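Local coordinates for protein lectin CEL-I, N-acetyl-D-galactosamine-specific C-type (Cucumaria echinata, PDB 1WMZ) that binds N-acetyl-D-galactosamine in a calcium-dependent manner, as a C-type lectin of a sea cucumber, at residues A[66-71]-A[114-119]; A[92-97]-A[120-125]; A[70-75]-A[127-132]. All coordinates share one frame; numbering follows the deposited sequence.

Contact 1: residues A[66-71]-A[114-119]. With NGA (2-acetamido-2-deoxy-beta-D-galactopyranose), chain E.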
loop_
_atom_site.group_PDB
_atom_site.type_symbol
_atom_site.label_atom_id
_atom_site.label_comp_id
_atom_site.label_asym_id
_atom_site.label_seq_id
_atom_site.Cartn_x
_atom_site.Cartn_y
_atom_site.Cartn_z
ATOM N N SER A 66 -9.492 -7.530 25.511
ATOM C CA SER A 66 -9.119 -8.343 26.672
ATOM C C SER A 66 -10.223 -9.337 27.083
ATOM O O SER A 66 -10.114 -9.987 28.124
ATOM C CB SER A 66 -8.751 -7.442 27.834
ATOM O OG SER A 66 -9.886 -6.677 28.168
ATOM N N GLN A 67 -11.262 -9.459 26.272
ATOM C CA GLN A 67 -12.296 -10.468 26.482
ATOM C C GLN A 67 -11.755 -11.871 26.205
ATOM O O GLN A 67 -10.922 -12.049 25.311
ATOM C CB GLN A 67 -13.486 -10.234 25.555
ATOM C CG GLN A 67 -14.199 -8.913 25.751
ATOM C CD GLN A 67 -15.264 -8.656 24.682
ATOM O OE1 GLN A 67 -15.137 -9.071 23.522
ATOM N NE2 GLN A 67 -16.314 -7.945 25.073
ATOM N N ALA A 68 -12.230 -12.864 26.963
ATOM C CA ALA A 68 -12.020 -14.268 26.611
ATOM C C ALA A 68 -12.600 -14.508 25.238
ATOM O O ALA A 68 -13.706 -14.067 24.919
ATOM C CB ALA A 68 -12.714 -15.178 27.603
ATOM N N GLY A 69 -11.876 -15.255 24.417
ATOM C CA GLY A 69 -12.370 -15.520 23.096
ATOM C C GLY A 69 -11.243 -15.764 22.122
ATOM O O GLY A 69 -10.079 -15.830 22.473
ATOM N N GLN A 70 -11.651 -15.862 20.869
ATOM C CA GLN A 70 -10.745 -16.259 19.789
ATOM C C GLN A 70 -10.623 -15.191 18.693
ATOM O O GLN A 70 -11.406 -14.240 18.644
ATOM C CB GLN A 70 -11.252 -17.556 19.176
ATOM C CG GLN A 70 -11.105 -18.735 20.188
ATOM C CD GLN A 70 -12.263 -18.811 21.198
ATOM O OE1 GLN A 70 -13.420 -18.891 20.817
ATOM N NE2 GLN A 70 -11.925 -18.829 22.465
ATOM N N LEU A 71 -9.662 -15.416 17.779
ATOM C CA LEU A 71 -9.352 -14.517 16.670
ATOM C C LEU A 71 -9.182 -15.329 15.399
ATOM O O LEU A 71 -8.267 -16.150 15.352
ATOM C CB LEU A 71 -8.029 -13.817 16.952
ATOM C CG LEU A 71 -7.551 -12.899 15.791
ATOM C CD1 LEU A 71 -8.380 -11.589 15.817
ATOM C CD2 LEU A 71 -6.108 -12.639 15.875
ATOM N N PHE A 114 -6.788 -18.224 16.625
ATOM C CA PHE A 114 -5.981 -18.133 17.824
ATOM C C PHE A 114 -6.939 -18.236 19.022
ATOM O O PHE A 114 -7.977 -17.566 19.034
ATOM C CB PHE A 114 -5.368 -16.736 17.992
ATOM C CG PHE A 114 -4.158 -16.424 17.130
ATOM C CD1 PHE A 114 -3.433 -15.253 17.396
ATOM C CD2 PHE A 114 -3.762 -17.228 16.071
ATOM C CE1 PHE A 114 -2.314 -14.902 16.631
ATOM C CE2 PHE A 114 -2.660 -16.875 15.304
ATOM C CZ PHE A 114 -1.934 -15.719 15.585
ATOM N N ARG A 115 -6.553 -19.020 20.020
ATOM C CA ARG A 115 -7.039 -18.831 21.383
ATOM C C ARG A 115 -6.479 -17.563 22.027
ATOM O O ARG A 115 -5.433 -17.046 21.611
ATOM C CB ARG A 115 -6.648 -20.024 22.242
ATOM C CG ARG A 115 -7.360 -21.258 21.909
ATOM C CD ARG A 115 -6.882 -22.422 22.713
ATOM N NE ARG A 115 -7.717 -23.601 22.506
ATOM C CZ ARG A 115 -7.409 -24.799 22.984
ATOM N NH1 ARG A 115 -6.293 -24.977 23.693
ATOM N NH2 ARG A 115 -8.188 -25.828 22.716
ATOM N N HIS A 116 -7.140 -17.083 23.089
ATOM C CA HIS A 116 -6.588 -15.955 23.837
ATOM C C HIS A 116 -5.492 -16.347 24.839
ATOM O O HIS A 116 -4.901 -15.487 25.450
ATOM C CB HIS A 116 -7.706 -15.170 24.547
ATOM C CG HIS A 116 -8.234 -15.841 25.782
ATOM N ND1 HIS A 116 -9.283 -16.734 25.753
ATOM C CD2 HIS A 116 -7.867 -15.728 27.081
ATOM C CE1 HIS A 116 -9.536 -17.151 26.985
ATOM N NE2 HIS A 116 -8.683 -16.566 27.809
ATOM N N THR A 117 -5.234 -17.643 25.006
ATOM C CA THR A 117 -4.205 -18.176 25.902
ATOM C C THR A 117 -3.049 -18.814 25.158
ATOM O O THR A 117 -3.124 -19.074 23.944
ATOM C CB THR A 117 -4.808 -19.293 26.764
ATOM O OG1 THR A 117 -5.388 -20.288 25.904
ATOM C CG2 THR A 117 -5.942 -18.774 27.638
ATOM N N GLU A 118 -2.007 -19.130 25.913
ATOM C CA GLU A 118 -0.841 -19.811 25.381
ATOM C C GLU A 118 -0.258 -19.119 24.153
ATOM O O GLU A 118 0.165 -19.786 23.192
ATOM C CB GLU A 118 -1.193 -21.251 25.051
ATOM C CG GLU A 118 -1.542 -22.073 26.290
ATOM C CD GLU A 118 -1.398 -23.555 26.035
ATOM O OE1 GLU A 118 -0.534 -24.208 26.694
ATOM O OE2 GLU A 118 -2.142 -24.068 25.165
ATOM N N GLY A 119 -0.215 -17.791 24.200
ATOM C CA GLY A 119 0.418 -17.008 23.142
ATOM C C GLY A 119 -0.293 -17.106 21.805
ATOM O O GLY A 119 0.323 -16.875 20.763
HETATM C C1 NGA E . -12.032 -26.790 22.553
HETATM C C2 NGA E . -12.160 -26.153 21.140
HETATM C C3 NGA E . -13.014 -26.816 20.100
HETATM C C4 NGA E . -13.131 -28.299 20.260
HETATM C C5 NGA E . -13.045 -28.872 21.653
HETATM C C6 NGA E . -12.901 -30.407 21.706
HETATM C C7 NGA E . -11.426 -23.840 21.294
HETATM C C8 NGA E . -11.889 -22.408 21.329
HETATM N N2 NGA E . -12.412 -24.740 21.192
HETATM O O1 NGA E . -10.879 -26.395 23.307
HETATM O O3 NGA E . -12.785 -26.458 18.723
HETATM O O4 NGA E . -11.901 -28.773 19.697
HETATM O O5 NGA E . -12.215 -28.218 22.599
HETATM O O6 NGA E . -13.221 -30.736 23.065
HETATM O O7 NGA E . -10.250 -24.147 21.334
HETATM O O HOH W 1 -9.691 -18.730 23.735
#

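Contact 2: residues A[92-97]-A[120-125]. With CA (calcium ion), chain G; NGA (2-acetamido-2-deoxy-beta-D-galactopyranose), chain E.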
loop_
_atom_site.group_PDB
_atom_site.type_symbol
_atom_site.label_atom_id
_atom_site.label_comp_id
_atom_site.label_asym_id
_atom_site.label_seq_id
_atom_site.Cartn_x
_atom_site.Cartn_y
_atom_site.Cartn_z
ATOM N N VAL A 92 2.176 -23.195 3.968
ATOM C CA VAL A 92 2.225 -23.419 5.400
ATOM C C VAL A 92 3.639 -23.912 5.820
ATOM O O VAL A 92 4.211 -24.822 5.195
ATOM C CB VAL A 92 1.166 -24.431 5.845
ATOM C CG1 VAL A 92 1.295 -24.692 7.305
ATOM C CG2 VAL A 92 -0.251 -23.951 5.508
ATOM N N GLY A 93 4.208 -23.265 6.827
ATOM C CA GLY A 93 5.497 -23.651 7.382
ATOM C C GLY A 93 5.343 -23.690 8.867
ATOM O O GLY A 93 5.187 -24.753 9.450
ATOM N N TYR A 94 5.334 -22.515 9.477
ATOM C CA TYR A 94 5.074 -22.368 10.878
ATOM C C TYR A 94 3.681 -22.872 11.202
ATOM O O TYR A 94 2.759 -22.669 10.424
ATOM C CB TYR A 94 5.139 -20.899 11.242
ATOM C CG TYR A 94 4.823 -20.595 12.682
ATOM C CD1 TYR A 94 3.587 -20.087 13.039
ATOM C CD2 TYR A 94 5.779 -20.756 13.687
ATOM C CE1 TYR A 94 3.312 -19.782 14.360
ATOM C CE2 TYR A 94 5.502 -20.458 14.999
ATOM C CZ TYR A 94 4.264 -19.978 15.331
ATOM O OH TYR A 94 3.996 -19.648 16.627
ATOM N N THR A 95 3.573 -23.589 12.325
ATOM C CA THR A 95 2.292 -23.897 12.957
ATOM C C THR A 95 2.434 -23.712 14.475
ATOM O O THR A 95 3.543 -23.730 15.024
ATOM C CB THR A 95 1.807 -25.344 12.647
ATOM O OG1 THR A 95 2.836 -26.254 13.021
ATOM C CG2 THR A 95 1.631 -25.603 11.151
ATOM N N LYS A 96 1.304 -23.494 15.135
ATOM C CA LYS A 96 1.243 -23.355 16.603
ATOM C C LYS A 96 -0.066 -23.955 17.124
ATOM O O LYS A 96 -0.803 -23.327 17.885
ATOM C CB LYS A 96 1.386 -21.881 17.029
ATOM C CG LYS A 96 1.773 -21.708 18.488
ATOM C CD LYS A 96 1.711 -20.258 18.958
ATOM C CE LYS A 96 1.581 -20.123 20.450
ATOM N NZ LYS A 96 2.828 -20.571 21.149
ATOM N N TRP A 97 -0.360 -25.189 16.731
ATOM C CA TRP A 97 -1.593 -25.826 17.173
ATOM C C TRP A 97 -1.575 -26.035 18.713
ATOM O O TRP A 97 -0.553 -26.380 19.296
ATOM C CB TRP A 97 -1.761 -27.169 16.497
ATOM C CG TRP A 97 -2.097 -27.093 15.062
ATOM C CD1 TRP A 97 -1.321 -27.511 14.029
ATOM C CD2 TRP A 97 -3.320 -26.636 14.488
ATOM N NE1 TRP A 97 -1.972 -27.317 12.835
ATOM C CE2 TRP A 97 -3.213 -26.802 13.081
ATOM C CE3 TRP A 97 -4.513 -26.114 15.009
ATOM C CZ2 TRP A 97 -4.229 -26.431 12.193
ATOM C CZ3 TRP A 97 -5.525 -25.757 14.132
ATOM C CH2 TRP A 97 -5.383 -25.904 12.735
ATOM N N GLY A 120 -1.593 -17.415 21.832
ATOM C CA GLY A 120 -2.394 -17.509 20.632
ATOM C C GLY A 120 -2.407 -18.882 19.995
ATOM O O GLY A 120 -2.680 -18.977 18.804
ATOM N N ALA A 121 -2.182 -19.941 20.788
ATOM C CA ALA A 121 -2.238 -21.314 20.257
ATOM C C ALA A 121 -3.489 -21.568 19.433
ATOM O O ALA A 121 -4.585 -21.106 19.777
ATOM C CB ALA A 121 -2.178 -22.334 21.409
ATOM N N TRP A 122 -3.333 -22.305 18.334
ATOM C CA TRP A 122 -4.386 -22.400 17.343
ATOM C C TRP A 122 -5.381 -23.516 17.633
ATOM O O TRP A 122 -5.031 -24.584 18.176
ATOM C CB TRP A 122 -3.833 -22.659 15.958
ATOM C CG TRP A 122 -2.791 -21.718 15.444
ATOM C CD1 TRP A 122 -2.355 -20.536 15.994
ATOM C CD2 TRP A 122 -2.062 -21.886 14.226
ATOM N NE1 TRP A 122 -1.363 -19.988 15.203
ATOM C CE2 TRP A 122 -1.155 -20.809 14.124
ATOM C CE3 TRP A 122 -2.030 -22.894 13.246
ATOM C CZ2 TRP A 122 -0.298 -20.653 13.038
ATOM C CZ3 TRP A 122 -1.159 -22.741 12.172
ATOM C CH2 TRP A 122 -0.324 -21.617 12.077
ATOM N N ASN A 123 -6.588 -23.280 17.170
ATOM C CA ASN A 123 -7.698 -24.220 17.224
ATOM C C ASN A 123 -8.434 -24.209 15.899
ATOM O O ASN A 123 -8.559 -23.181 15.235
ATOM C CB ASN A 123 -8.688 -23.830 18.309
ATOM C CG ASN A 123 -9.918 -24.678 18.293
ATOM O OD1 ASN A 123 -9.799 -25.914 18.373
ATOM N ND2 ASN A 123 -11.103 -24.059 18.209
ATOM N N ASP A 124 -8.956 -25.359 15.497
ATOM C CA ASP A 124 -9.928 -25.378 14.423
ATOM C C ASP A 124 -11.332 -25.308 14.982
ATOM O O ASP A 124 -11.628 -26.016 15.938
ATOM C CB ASP A 124 -9.774 -26.624 13.526
ATOM C CG ASP A 124 -9.892 -27.936 14.288
ATOM O OD1 ASP A 124 -9.628 -27.952 15.514
ATOM O OD2 ASP A 124 -10.180 -28.989 13.696
ATOM N N ASN A 125 -12.192 -24.475 14.402
ATOM C CA ASN A 125 -13.567 -24.313 14.842
ATOM C C ASN A 125 -14.561 -24.316 13.638
ATOM O O ASN A 125 -14.143 -24.425 12.481
ATOM C CB ASN A 125 -13.659 -23.023 15.688
ATOM C CG ASN A 125 -14.691 -23.115 16.810
ATOM O OD1 ASN A 125 -15.773 -23.681 16.628
ATOM N ND2 ASN A 125 -14.386 -22.508 17.919
HETATM CA CA CA G . -11.080 -27.864 17.475
HETATM C C1 NGA E . -12.032 -26.790 22.553
HETATM C C2 NGA E . -12.160 -26.153 21.140
HETATM C C3 NGA E . -13.014 -26.816 20.100
HETATM C C4 NGA E . -13.131 -28.299 20.260
HETATM C C5 NGA E . -13.045 -28.872 21.653
HETATM C C6 NGA E . -12.901 -30.407 21.706
HETATM C C7 NGA E . -11.426 -23.840 21.294
HETATM C C8 NGA E . -11.889 -22.408 21.329
HETATM N N2 NGA E . -12.412 -24.740 21.192
HETATM O O1 NGA E . -10.879 -26.395 23.307
HETATM O O3 NGA E . -12.785 -26.458 18.723
HETATM O O4 NGA E . -11.901 -28.773 19.697
HETATM O O5 NGA E . -12.215 -28.218 22.599
HETATM O O6 NGA E . -13.221 -30.736 23.065
HETATM O O7 NGA E . -10.250 -24.147 21.334
#

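Contact 3: residues A[70-75]-A[127-132]. With NGA (2-acetamido-2-deoxy-beta-D-galactopyranose), chain E.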
loop_
_atom_site.group_PDB
_atom_site.type_symbol
_atom_site.label_atom_id
_atom_site.label_comp_id
_atom_site.label_asym_id
_atom_site.label_seq_id
_atom_site.Cartn_x
_atom_site.Cartn_y
_atom_site.Cartn_z
ATOM N N GLN A 70 -11.651 -15.862 20.869
ATOM C CA GLN A 70 -10.745 -16.259 19.789
ATOM C C GLN A 70 -10.623 -15.191 18.693
ATOM O O GLN A 70 -11.406 -14.240 18.644
ATOM C CB GLN A 70 -11.252 -17.556 19.176
ATOM C CG GLN A 70 -11.105 -18.735 20.188
ATOM C CD GLN A 70 -12.263 -18.811 21.198
ATOM O OE1 GLN A 70 -13.420 -18.891 20.817
ATOM N NE2 GLN A 70 -11.925 -18.829 22.465
ATOM N N LEU A 71 -9.662 -15.416 17.779
ATOM C CA LEU A 71 -9.352 -14.517 16.670
ATOM C C LEU A 71 -9.182 -15.329 15.399
ATOM O O LEU A 71 -8.267 -16.150 15.352
ATOM C CB LEU A 71 -8.029 -13.817 16.952
ATOM C CG LEU A 71 -7.551 -12.899 15.791
ATOM C CD1 LEU A 71 -8.380 -11.589 15.817
ATOM C CD2 LEU A 71 -6.108 -12.639 15.875
ATOM N N TRP A 72 -10.044 -15.121 14.409
ATOM C CA TRP A 72 -9.993 -15.874 13.157
ATOM C C TRP A 72 -8.672 -15.576 12.452
ATOM O O TRP A 72 -8.190 -14.449 12.460
ATOM C CB TRP A 72 -11.127 -15.517 12.210
ATOM C CG TRP A 72 -12.517 -15.975 12.595
ATOM C CD1 TRP A 72 -13.639 -15.183 12.742
ATOM C CD2 TRP A 72 -12.934 -17.311 12.920
ATOM N NE1 TRP A 72 -14.717 -15.948 13.117
ATOM C CE2 TRP A 72 -14.317 -17.257 13.229
ATOM C CE3 TRP A 72 -12.290 -18.552 12.957
ATOM C CZ2 TRP A 72 -15.040 -18.391 13.577
ATOM C CZ3 TRP A 72 -12.987 -19.639 13.296
ATOM C CH2 TRP A 72 -14.367 -19.580 13.583
ATOM N N ILE A 73 -8.089 -16.604 11.833
ATOM C CA ILE A 73 -6.939 -16.415 10.963
ATOM C C ILE A 73 -7.287 -17.111 9.662
ATOM O O ILE A 73 -8.250 -17.851 9.599
ATOM C CB ILE A 73 -5.617 -16.978 11.606
ATOM C CG1 ILE A 73 -5.689 -18.513 11.878
ATOM C CG2 ILE A 73 -5.288 -16.228 12.925
ATOM C CD1 ILE A 73 -4.422 -19.048 12.416
ATOM N N GLY A 74 -6.491 -16.904 8.616
ATOM C CA GLY A 74 -6.844 -17.417 7.295
ATOM C C GLY A 74 -6.554 -18.888 7.010
ATOM O O GLY A 74 -6.415 -19.287 5.861
ATOM N N LEU A 75 -6.469 -19.720 8.042
ATOM C CA LEU A 75 -6.126 -21.139 7.853
ATOM C C LEU A 75 -7.410 -21.954 7.800
ATOM O O LEU A 75 -8.285 -21.762 8.632
ATOM C CB LEU A 75 -5.273 -21.630 9.010
ATOM C CG LEU A 75 -4.581 -22.986 8.827
ATOM C CD1 LEU A 75 -3.438 -22.838 7.878
ATOM C CD2 LEU A 75 -4.077 -23.529 10.181
ATOM N N ALA A 127 -18.238 -23.360 11.191
ATOM C CA ALA A 127 -18.817 -22.246 10.425
ATOM C C ALA A 127 -19.842 -21.466 11.260
ATOM O O ALA A 127 -20.204 -20.329 10.910
ATOM C CB ALA A 127 -19.442 -22.744 9.141
ATOM N N ALA A 128 -20.337 -22.079 12.334
ATOM C CA ALA A 128 -21.309 -21.427 13.214
ATOM C C ALA A 128 -20.644 -20.649 14.308
ATOM O O ALA A 128 -21.298 -19.832 14.958
ATOM C CB ALA A 128 -22.290 -22.474 13.847
ATOM N N ALA A 129 -19.374 -20.919 14.592
ATOM C CA ALA A 129 -18.711 -20.226 15.692
ATOM C C ALA A 129 -18.488 -18.761 15.335
ATOM O O ALA A 129 -18.512 -18.390 14.153
ATOM C CB ALA A 129 -17.378 -20.871 16.069
ATOM N N GLN A 130 -18.289 -17.966 16.384
ATOM C CA GLN A 130 -17.983 -16.559 16.250
ATOM C C GLN A 130 -16.673 -16.271 16.894
ATOM O O GLN A 130 -16.317 -16.837 17.937
ATOM C CB GLN A 130 -19.050 -15.694 16.931
ATOM C CG GLN A 130 -20.435 -15.985 16.469
ATOM C CD GLN A 130 -21.116 -14.753 15.935
ATOM O OE1 GLN A 130 -21.654 -14.767 14.830
ATOM N NE2 GLN A 130 -21.099 -13.681 16.714
ATOM N N ALA A 131 -15.962 -15.311 16.313
ATOM C CA ALA A 131 -14.701 -14.826 16.842
ATOM C C ALA A 131 -14.437 -13.420 16.291
ATOM O O ALA A 131 -15.101 -12.996 15.363
ATOM C CB ALA A 131 -13.563 -15.764 16.409
ATOM N N LYS A 132 -13.461 -12.747 16.855
ATOM C CA LYS A 132 -12.956 -11.481 16.301
ATOM C C LYS A 132 -12.121 -11.807 15.053
ATOM O O LYS A 132 -11.926 -12.997 14.710
ATOM C CB LYS A 132 -12.161 -10.711 17.336
ATOM C CG LYS A 132 -12.863 -10.510 18.745
ATOM C CD LYS A 132 -14.218 -9.817 18.643
ATOM C CE LYS A 132 -14.855 -9.620 20.089
ATOM N NZ LYS A 132 -13.907 -9.141 21.104
HETATM C C1 NGA E . -12.032 -26.790 22.553
HETATM C C2 NGA E . -12.160 -26.153 21.140
HETATM C C3 NGA E . -13.014 -26.816 20.100
HETATM C C4 NGA E . -13.131 -28.299 20.260
HETATM C C5 NGA E . -13.045 -28.872 21.653
HETATM C C6 NGA E . -12.901 -30.407 21.706
HETATM C C7 NGA E . -11.426 -23.840 21.294
HETATM C C8 NGA E . -11.889 -22.408 21.329
HETATM N N2 NGA E . -12.412 -24.740 21.192
HETATM O O1 NGA E . -10.879 -26.395 23.307
HETATM O O3 NGA E . -12.785 -26.458 18.723
HETATM O O4 NGA E . -11.901 -28.773 19.697
HETATM O O5 NGA E . -12.215 -28.218 22.599
HETATM O O6 NGA E . -13.221 -30.736 23.065
HETATM O O7 NGA E . -10.250 -24.147 21.334
HETATM O O HOH W 2 -14.770 -19.183 18.290
#

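Contact 1: residues A[66-71]-A[114-119]
H116 turns its CG between its own backbone N and carbonyl carbon (chi1 76°), which brings the imidazole over the loop at A68 and G69. The CA of A68 then lies over one ring face, 3.9 Å from the ring centroid, as a CH-pi contact. Q70 bends at chi2 (83°), and this carries its amide back to a bound water. The water accepts from Q70 NE2 at 2.6 Å and also from H116 N. H116 ND1 is its third partner. The backbones form one antiparallel hydrogen-bonded pair, L71 with F114. L71 N gives to F114 O at 3.0 Å, and F114 N gives to L71 O at 2.8 Å. The two side chains run side by side, with L71 CD2 near F114 CD1. On the sugar side R115 is extended. R115 NE and NH2 both donate to O7 of the N-acetylgalactosamine, NE at 2.8 Å, and O7 lies at the guanidinium edge, in its plane. Q70 CD meets the acetyl methyl C8 at 3.6 Å. The contact thus supplies part of the pocket around the acetamido group. Beneath it, L71 and F114 pack on W61 of helix 51-64, and L71 also reaches M134 of strand 131-139.

Contact 2: residues A[92-97]-A[120-125]
The touching parts, 94-97 and 120-124, run 72° apart and meet at a single backbone bridge, W97 with W122, where W122 N donates to K96 O at 2.8 Å. This joins the long loop of the C-type lectin fold to strand 122-126, which supplies two residues of the sugar-binding calcium site. W122, N123 and D124 are the WND motif of the family. The W122 indole lies with one face against the chain from T95 to W97, and K96 N sits over the ring centre. K96 CB adds a CH-pi contact, 4.0 Å from the centroid of the five-membered ring. Y94, W97 and W122 form an aromatic cluster. W122 turns an edge to the face of W97, with planes at 77°. Y94 CD1 meets W122 CZ2 obliquely. W122 NE1 donates to Q54 OE1 of helix 51-64. W97 CZ3 packs against the backbone, 3.7 Å from D124 N. D124 binds the calcium ion through both its backbone O and OD1, while D124 OD2 takes a bond from N104 N. Q101, D103 and E109 complete the protein ligands. With CG anti to the backbone N (chi1 173°), N123 turns its amide to the sugar and the metal. N123 OD1 binds the calcium ion at 2.5 Å. N123 ND2 bonds Q113 OE1 and also donates to sugar O3 at 3.0 Å. Sugar O3 and O4 both bind the same ion, each at 2.5 Å.

Contact 3: residues A[70-75]-A[127-132]
W72 and A131 meet through the methyl group of A131. A131 CB sits over one face of the indole, 3.5 Å from the centroid of the five-membered ring and 12° off the ring normal. This is a CH-pi contact. The same methyl also touches Q70 O. At the far rim of the indole, A129 O lies near the ring plane, 3.5 Å from W72 CZ2. A129 CB packs on W72 CH2. The W72 CG is anti to its carbonyl carbon (chi1 -71°), which lays the ring back along the 129-131 backbone.

Two backbone bonds flank L71 and hold the strands in place. K132 N donates to Q70 O at 3.1 Å. W72 N donates to K132 O at 2.9 Å, almost straight at 174°. L71 and K132 are the bridged pair, and L71 CD1 lies close to the K132 backbone, 3.8 Å from K132 C. This is the parallel pairing of strand 71-73 with strand 131-139 in the mixed sheet of the C-type lectin domain. W72, I73, G74 and L75 are the WIGL motif of the family. Strand 71-73 pairs on its other side with strand 109-114, antiparallel.

Further out, a water links the segments. It donates to Q70 OE1 at 2.9 Å and to Q130 O at 2.8 Å. It therefore ties a residue of the sugar pocket to the backbone that leads into strand 131-139. The indole N-H of W72 is used by T22 O at the end of strand 13-22, and W24 meets the W72 ring edge-to-face. The K132 chain bends at chi2 and chi4 and brings NZ to a salt bridge with D65 and hydrogen bonds to Q67 and N19.

In the fold
From the N terminus, contact 1 starts at 66-71, after helix 51-64, and contact 3 at 70-75; they share Q70 and L71. Contact 1 closes a loop on 114-119, and contact 3 closes a longer one on 127-132. Contact 2 starts later, at 92-97, and ends on 120-125. It therefore crosses contact 1 and nests inside contact 3. Contacts 1 and 3 place strand 71-73 between strands 109-114 and 131-139. Contact 2 ties the long loop to strand 122-126. Contacts 1 and 2 meet through R115 N and A121 O, and F114 packs on W122. L75 joins contacts 2 and 3 by packing on W97 and W122. All three touch the bound sugar.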